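Local coordinates for uncharacterized conserved protein (Pseudomonas syringae pv. tomato, PDB 3ERM), which is of unknown function and belongs to the YebG family, forming a small, largely helical two-chain assembly, at residues 34-39 and 61-66. Numbering follows the deposited sequence.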
loop_
_atom_site.group_PDB
_atom_site.type_symbol
_atom_site.label_atom_id
_atom_site.label_comp_id
_atom_site.label_asym_id
_atom_site.label_seq_id
_atom_site.Cartn_x
_atom_site.Cartn_y
_atom_site.Cartn_z
ATOM N N GLU A 34 -11.069 -3.746 8.251
ATOM C CA GLU A 34 -10.537 -5.093 8.093
ATOM C C GLU A 34 -9.269 -5.101 7.212
ATOM O O GLU A 34 -8.339 -5.826 7.502
ATOM C CB GLU A 34 -11.602 -6.054 7.569
ATOM C CG GLU A 34 -11.103 -7.488 7.410
ATOM C CD GLU A 34 -11.963 -8.385 6.466
ATOM O OE1 GLU A 34 -12.908 -7.874 5.760
ATOM O OE2 GLU A 34 -11.666 -9.626 6.433
ATOM N N LEU A 35 -9.239 -4.274 6.167
ATOM C CA LEU A 35 -8.066 -4.109 5.301
ATOM C C LEU A 35 -6.904 -3.416 5.979
ATOM O O LEU A 35 -5.741 -3.775 5.760
ATOM C CB LEU A 35 -8.394 -3.289 4.055
ATOM C CG LEU A 35 -7.225 -3.031 3.079
ATOM C CD1 LEU A 35 -6.637 -4.313 2.443
ATOM C CD2 LEU A 35 -7.649 -2.047 1.979
ATOM N N ALA A 36 -7.207 -2.394 6.766
ATOM C CA ALA A 36 -6.157 -1.626 7.371
ATOM C C ALA A 36 -5.479 -2.582 8.353
ATOM O O ALA A 36 -4.240 -2.635 8.455
ATOM C CB ALA A 36 -6.726 -0.376 8.077
ATOM N N GLU A 37 -6.298 -3.381 9.027
ATOM C CA GLU A 37 -5.792 -4.322 10.015
ATOM C C GLU A 37 -4.904 -5.441 9.436
ATOM O O GLU A 37 -3.908 -5.820 10.035
ATOM C CB GLU A 37 -6.959 -4.931 10.762
ATOM C CG GLU A 37 -6.509 -5.765 11.925
ATOM C CD GLU A 37 -7.666 -6.348 12.667
ATOM O OE1 GLU A 37 -8.808 -5.907 12.397
ATOM O OE2 GLU A 37 -7.430 -7.242 13.512
ATOM N N LEU A 38 -5.273 -5.982 8.285
ATOM C CA LEU A 38 -4.453 -7.004 7.692
ATOM C C LEU A 38 -3.179 -6.373 7.152
ATOM O O LEU A 38 -2.100 -6.910 7.346
ATOM C CB LEU A 38 -5.231 -7.757 6.606
ATOM C CG LEU A 38 -6.431 -8.573 7.113
ATOM C CD1 LEU A 38 -7.390 -8.932 5.982
ATOM C CD2 LEU A 38 -6.048 -9.841 7.869
ATOM N N LEU A 39 -3.293 -5.203 6.535
ATOM C CA LEU A 39 -2.106 -4.470 6.064
ATOM C C LEU A 39 -1.072 -4.162 7.152
ATOM O O LEU A 39 0.138 -4.276 6.920
ATOM C CB LEU A 39 -2.528 -3.145 5.468
ATOM C CG LEU A 39 -2.423 -2.735 3.996
ATOM C CD1 LEU A 39 -2.135 -3.856 3.006
ATOM C CD2 LEU A 39 -3.715 -1.952 3.652
ATOM N N TYR A 61 -4.194 4.732 6.061
ATOM C CA TYR A 61 -4.195 5.772 5.065
ATOM C C TYR A 61 -4.478 5.168 3.699
ATOM O O TYR A 61 -5.310 5.667 2.936
ATOM C CB TYR A 61 -2.862 6.508 5.049
ATOM C CG TYR A 61 -2.725 7.406 3.860
ATOM C CD1 TYR A 61 -3.438 8.621 3.796
ATOM C CD2 TYR A 61 -1.951 7.023 2.757
ATOM C CE1 TYR A 61 -3.342 9.470 2.668
ATOM C CE2 TYR A 61 -1.845 7.856 1.610
ATOM C CZ TYR A 61 -2.528 9.081 1.581
ATOM O OH TYR A 61 -2.428 9.928 0.483
HETATM N N MSE A 62 -3.754 4.099 3.406
HETATM C CA MSE A 62 -3.954 3.316 2.194
HETATM C C MSE A 62 -5.381 2.765 2.147
HETATM O O MSE A 62 -6.033 2.880 1.117
HETATM C CB MSE A 62 -2.931 2.170 2.105
HETATM C CG MSE A 62 -1.514 2.619 2.380
HETATM SE SE MSE A 62 -0.174 1.343 1.719
HETATM C CE MSE A 62 0.402 2.298 0.242
ATOM N N ALA A 63 -5.844 2.167 3.256
ATOM C CA ALA A 63 -7.163 1.570 3.291
ATOM C C ALA A 63 -8.202 2.642 2.945
ATOM O O ALA A 63 -9.053 2.392 2.121
ATOM C CB ALA A 63 -7.455 0.910 4.641
ATOM N N LYS A 64 -8.088 3.852 3.506
ATOM C CA LYS A 64 -9.018 4.968 3.176
ATOM C C LYS A 64 -8.929 5.435 1.704
ATOM O O LYS A 64 -9.786 6.171 1.236
ATOM C CB LYS A 64 -8.761 6.178 4.066
ATOM C CG LYS A 64 -9.233 6.112 5.531
ATOM C CD LYS A 64 -8.690 7.364 6.288
ATOM C CE LYS A 64 -8.994 7.421 7.797
ATOM N NZ LYS A 64 -10.283 8.096 8.150
ATOM N N ASN A 65 -7.869 5.048 0.992
ATOM C CA ASN A 65 -7.705 5.422 -0.404
ATOM C C ASN A 65 -7.516 4.179 -1.233
ATOM O O ASN A 65 -6.720 4.168 -2.211
ATOM C CB ASN A 65 -6.482 6.271 -0.503
ATOM C CG ASN A 65 -6.623 7.524 0.294
ATOM O OD1 ASN A 65 -7.242 8.457 -0.145
ATOM N ND2 ASN A 65 -6.061 7.544 1.490
ATOM N N ARG A 66 -8.215 3.109 -0.821
ATOM C CA ARG A 66 -7.964 1.806 -1.433
ATOM C C ARG A 66 -8.177 1.791 -2.941
ATOM O O ARG A 66 -7.456 1.061 -3.643
ATOM C CB ARG A 66 -8.695 0.639 -0.737
ATOM C CG ARG A 66 -10.161 0.647 -0.842
ATOM C CD ARG A 66 -10.772 -0.489 -0.024
ATOM N NE ARG A 66 -10.401 -1.836 -0.500
ATOM C CZ ARG A 66 -10.744 -2.982 0.104
ATOM N NH1 ARG A 66 -11.486 -2.983 1.210
ATOM N NH2 ARG A 66 -10.347 -4.138 -0.404
#
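R66 lays one face of its guanidinium against L35, while its NE hydrogen-bonds to the second subunit. Its CB already lies 4.0 Å from L35 CD2. CG then takes the crowded position between the backbone N and the carbonyl carbon (chi1 67°) and stands farther from that methyl, but R66 CD lies 4.0 Å from L35 CD2. A bend at chi3 (-64°) turns the guanidinium: L35 CD2 stands over the centre of its plane, 3.7 Å from both R66 NE and R66 CZ. At the tip, R66 NH1 is 4.0 Å from L35 CD2, and NH2 is also near. The two side chains cross obliquely, L35 reaching over with CG anti to its backbone N. R66 NE hydrogen-bonds to the carbonyl oxygen of F73 of the second subunit.

Beside this pair, small residues let the backbones close in. A36 CB and A63 CB meet at 3.7 Å, and their CA atoms are 5.3 Å apart; L35 CD2 also reaches A63 CB, at 4.0 Å. L39 CD2 reaches CB of selenomethionine M62 at the outer limit of contact. The contact thus joins helix 22-46 to helix 52-63 and the start of helix 66-74, at the subunit interface, where M62 packs on M62 of the second subunit.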